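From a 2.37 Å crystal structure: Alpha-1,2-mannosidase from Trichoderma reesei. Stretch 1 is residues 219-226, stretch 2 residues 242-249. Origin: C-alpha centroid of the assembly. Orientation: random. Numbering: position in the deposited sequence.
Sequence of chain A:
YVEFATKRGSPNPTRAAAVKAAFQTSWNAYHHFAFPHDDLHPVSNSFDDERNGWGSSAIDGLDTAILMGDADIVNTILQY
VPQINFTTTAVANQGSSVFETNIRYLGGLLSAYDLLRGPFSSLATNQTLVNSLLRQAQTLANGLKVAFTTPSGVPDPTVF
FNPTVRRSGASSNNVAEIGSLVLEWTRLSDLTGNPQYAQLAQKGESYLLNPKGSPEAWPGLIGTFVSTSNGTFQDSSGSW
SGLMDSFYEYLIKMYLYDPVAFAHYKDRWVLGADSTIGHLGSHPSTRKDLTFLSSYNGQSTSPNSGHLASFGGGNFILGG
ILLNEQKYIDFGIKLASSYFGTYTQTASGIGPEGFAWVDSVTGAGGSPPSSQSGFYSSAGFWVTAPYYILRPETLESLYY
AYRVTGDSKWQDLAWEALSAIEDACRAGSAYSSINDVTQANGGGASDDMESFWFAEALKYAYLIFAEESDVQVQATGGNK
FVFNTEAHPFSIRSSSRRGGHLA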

# COMPACT_ATOMS: atom_id res chain seq x y z
N PRO A 219 -22.40 -2.28 10.41
CA PRO A 219 -22.51 -1.07 9.59
C PRO A 219 -21.15 -0.65 9.03
O PRO A 219 -20.20 -0.43 9.77
CB PRO A 219 -23.09 -0.05 10.58
CG PRO A 219 -23.91 -0.91 11.51
CD PRO A 219 -23.00 -2.09 11.74
N GLY A 220 -21.06 -0.56 7.70
CA GLY A 220 -19.80 -0.17 7.09
C GLY A 220 -18.87 -1.32 6.76
O GLY A 220 -17.98 -1.17 5.92
N LEU A 221 -19.06 -2.46 7.42
CA LEU A 221 -18.22 -3.63 7.17
C LEU A 221 -18.89 -4.55 6.15
O LEU A 221 -19.66 -5.46 6.50
CB LEU A 221 -17.95 -4.38 8.48
CG LEU A 221 -17.16 -3.53 9.48
CD1 LEU A 221 -16.87 -4.31 10.76
CD2 LEU A 221 -15.85 -3.07 8.83
N ILE A 222 -18.58 -4.28 4.89
CA ILE A 222 -19.12 -4.99 3.74
C ILE A 222 -18.48 -6.34 3.44
O ILE A 222 -17.51 -6.74 4.07
CB ILE A 222 -19.02 -4.10 2.46
CG1 ILE A 222 -17.55 -3.79 2.14
CG2 ILE A 222 -19.76 -2.79 2.71
CD1 ILE A 222 -17.33 -3.07 0.80
N GLY A 223 -19.05 -7.03 2.45
CA GLY A 223 -18.53 -8.33 2.04
C GLY A 223 -17.28 -8.17 1.20
O GLY A 223 -16.87 -7.05 0.91
N THR A 224 -16.69 -9.29 0.78
CA THR A 224 -15.46 -9.28 0.01
C THR A 224 -15.61 -9.37 -1.52
O THR A 224 -14.90 -8.70 -2.25
CB THR A 224 -14.53 -10.44 0.47
OG1 THR A 224 -14.26 -10.31 1.87
CG2 THR A 224 -13.21 -10.42 -0.29
N PHE A 225 -16.53 -10.21 -1.99
CA PHE A 225 -16.72 -10.39 -3.43
C PHE A 225 -18.01 -9.81 -3.98
O PHE A 225 -19.09 -10.00 -3.42
CB PHE A 225 -16.61 -11.87 -3.78
CG PHE A 225 -15.37 -12.52 -3.22
CD1 PHE A 225 -15.44 -13.36 -2.11
CD2 PHE A 225 -14.13 -12.29 -3.81
CE1 PHE A 225 -14.30 -13.96 -1.59
CE2 PHE A 225 -12.97 -12.88 -3.30
CZ PHE A 225 -13.06 -13.72 -2.19
N VAL A 226 -17.87 -9.10 -5.10
CA VAL A 226 -18.99 -8.45 -5.77
C VAL A 226 -19.17 -8.96 -7.20
O VAL A 226 -18.21 -9.09 -7.96
CB VAL A 226 -18.79 -6.91 -5.81
CG1 VAL A 226 -19.94 -6.25 -6.56
CG2 VAL A 226 -18.70 -6.37 -4.42
N GLY A 242 -5.59 -8.61 2.99
CA GLY A 242 -5.81 -9.03 1.61
C GLY A 242 -7.26 -9.08 1.15
O GLY A 242 -8.14 -9.52 1.88
N LEU A 243 -7.49 -8.60 -0.07
CA LEU A 243 -8.82 -8.60 -0.68
C LEU A 243 -9.79 -7.51 -0.23
O LEU A 243 -10.87 -7.37 -0.82
CB LEU A 243 -9.50 -9.95 -0.47
CG LEU A 243 -8.78 -11.19 -0.99
CD1 LEU A 243 -9.59 -12.41 -0.59
CD2 LEU A 243 -8.60 -11.11 -2.51
N MET A 244 -9.43 -6.73 0.79
CA MET A 244 -10.32 -5.67 1.27
C MET A 244 -9.62 -4.41 1.75
O MET A 244 -10.13 -3.30 1.55
CB MET A 244 -11.21 -6.23 2.40
CG MET A 244 -12.22 -5.23 2.99
SD MET A 244 -13.42 -6.04 4.13
CE MET A 244 -14.54 -6.83 2.93
N ASP A 245 -8.45 -4.57 2.36
CA ASP A 245 -7.69 -3.44 2.90
C ASP A 245 -7.75 -2.09 2.18
O ASP A 245 -8.29 -1.12 2.72
CB ASP A 245 -6.21 -3.82 3.07
CG ASP A 245 -5.63 -4.49 1.82
OD1 ASP A 245 -6.18 -4.32 0.70
OD2 ASP A 245 -4.61 -5.20 1.97
N SER A 246 -7.21 -2.02 0.98
CA SER A 246 -7.17 -0.74 0.27
C SER A 246 -8.52 -0.09 -0.05
O SER A 246 -8.56 1.09 -0.38
CB SER A 246 -6.30 -0.86 -1.00
OG SER A 246 -6.61 -1.99 -1.79
N PHE A 247 -9.62 -0.84 0.07
CA PHE A 247 -10.95 -0.28 -0.17
C PHE A 247 -11.31 0.75 0.91
O PHE A 247 -11.71 1.87 0.61
CB PHE A 247 -12.03 -1.37 -0.19
CG PHE A 247 -13.42 -0.84 0.02
CD1 PHE A 247 -14.05 -1.00 1.24
CD2 PHE A 247 -14.04 -0.08 -0.97
CE1 PHE A 247 -15.30 -0.41 1.49
CE2 PHE A 247 -15.28 0.51 -0.74
CZ PHE A 247 -15.91 0.35 0.49
N TYR A 248 -11.17 0.34 2.18
CA TYR A 248 -11.45 1.22 3.31
C TYR A 248 -10.47 2.39 3.27
O TYR A 248 -10.85 3.53 3.56
CB TYR A 248 -11.28 0.47 4.64
CG TYR A 248 -12.34 -0.57 4.88
CD1 TYR A 248 -12.00 -1.86 5.29
CD2 TYR A 248 -13.68 -0.29 4.66
CE1 TYR A 248 -12.98 -2.83 5.47
CE2 TYR A 248 -14.66 -1.25 4.84
CZ TYR A 248 -14.30 -2.52 5.24
OH TYR A 248 -15.28 -3.47 5.39
N GLU A 249 -9.22 2.10 2.90
CA GLU A 249 -8.17 3.12 2.81
C GLU A 249 -8.54 4.26 1.86
O GLU A 249 -8.45 5.43 2.22
CB GLU A 249 -6.85 2.46 2.34
CG GLU A 249 -5.62 3.39 2.26
CD GLU A 249 -4.39 2.70 1.63
OE1 GLU A 249 -3.37 3.39 1.37
OE2 GLU A 249 -4.45 1.47 1.40

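Residues 219-226 run as a loop that passes into a strand at Phe225 and Val226, whereas residues 242-249 leave a loop and enter a helix that continues beyond Glu249. The two backbones stay well apart, with CA atoms 6.4 Å from each other at Thr224 and Met244 and 9.2 Å at Leu221 and Tyr248, so the gap is filled largely by side chains. Within the second stretch, Phe247 N donates to Met244 O (2.9 Å), and Ser246 N donates to the side chain of Asp245 at OD1 (2.5 Å). In the first, a weak hydrogen bond from Ile222 N to Gly220 O (3.3 Å) closes a tight turn around Leu221. Gly220 has phi/psi angles of 90/-21°, at which a CB would be jammed against the preceding carbonyl oxygen; glycine therefore suits the turn.

The contact buries 385 Å², counting both sides, and no clear hydrogen bond crosses it. Tyr248 reaches this turn from the helix. Its CB points sideways, but the m rotamer carries the ring across the gap, bringing OH to 3.4 Å from Leu221 CA and also 3.4 Å from Ile222 N. The carbonyl oxygen of Gly220 lies at the ring edge, 3.5 Å from Tyr248 CE2, while Leu221 CD2 packs obliquely 3.9 Å from Tyr248 CZ. The phenol thus combines a broad apolar ring with a hydroxyl that is hydrogen-bonded elsewhere in the structure.

Ile222, the residue of the first stretch most covered by the second, meets both Met244 and Phe247. With chi1 p and chi2 t, its CD1 extends to 3.4 Å from Phe247 CE1, an oblique approach to the ring, and its CG1 lies 4.4 Å from Met244 CE. The CA-to-CB bond of Met244 points toward the first stretch, and its long, unbranched side chain, t at chi1 and chi2 before turning m at chi3, lays the terminal methyl against the backbone: CE is 3.2 Å from Ile222 O and 3.1 Å from Gly223 O. The same CE stands 3.6 Å from Thr224 OG1, an oxygen hydrogen-bonded elsewhere in the structure.

Toward the strand, Leu243 closes the contact. Its CB, directed toward the first stretch, is 3.7 Å from Thr224 CG2, and its CD1 comes within 4.0 Å of Phe225 CZ, oblique to the ring. Although Leu243 is exposed in the assembly, these contacts cover part of its hydrocarbon surface, and the partly exposed Phe225 reaches it through the far end of its ring.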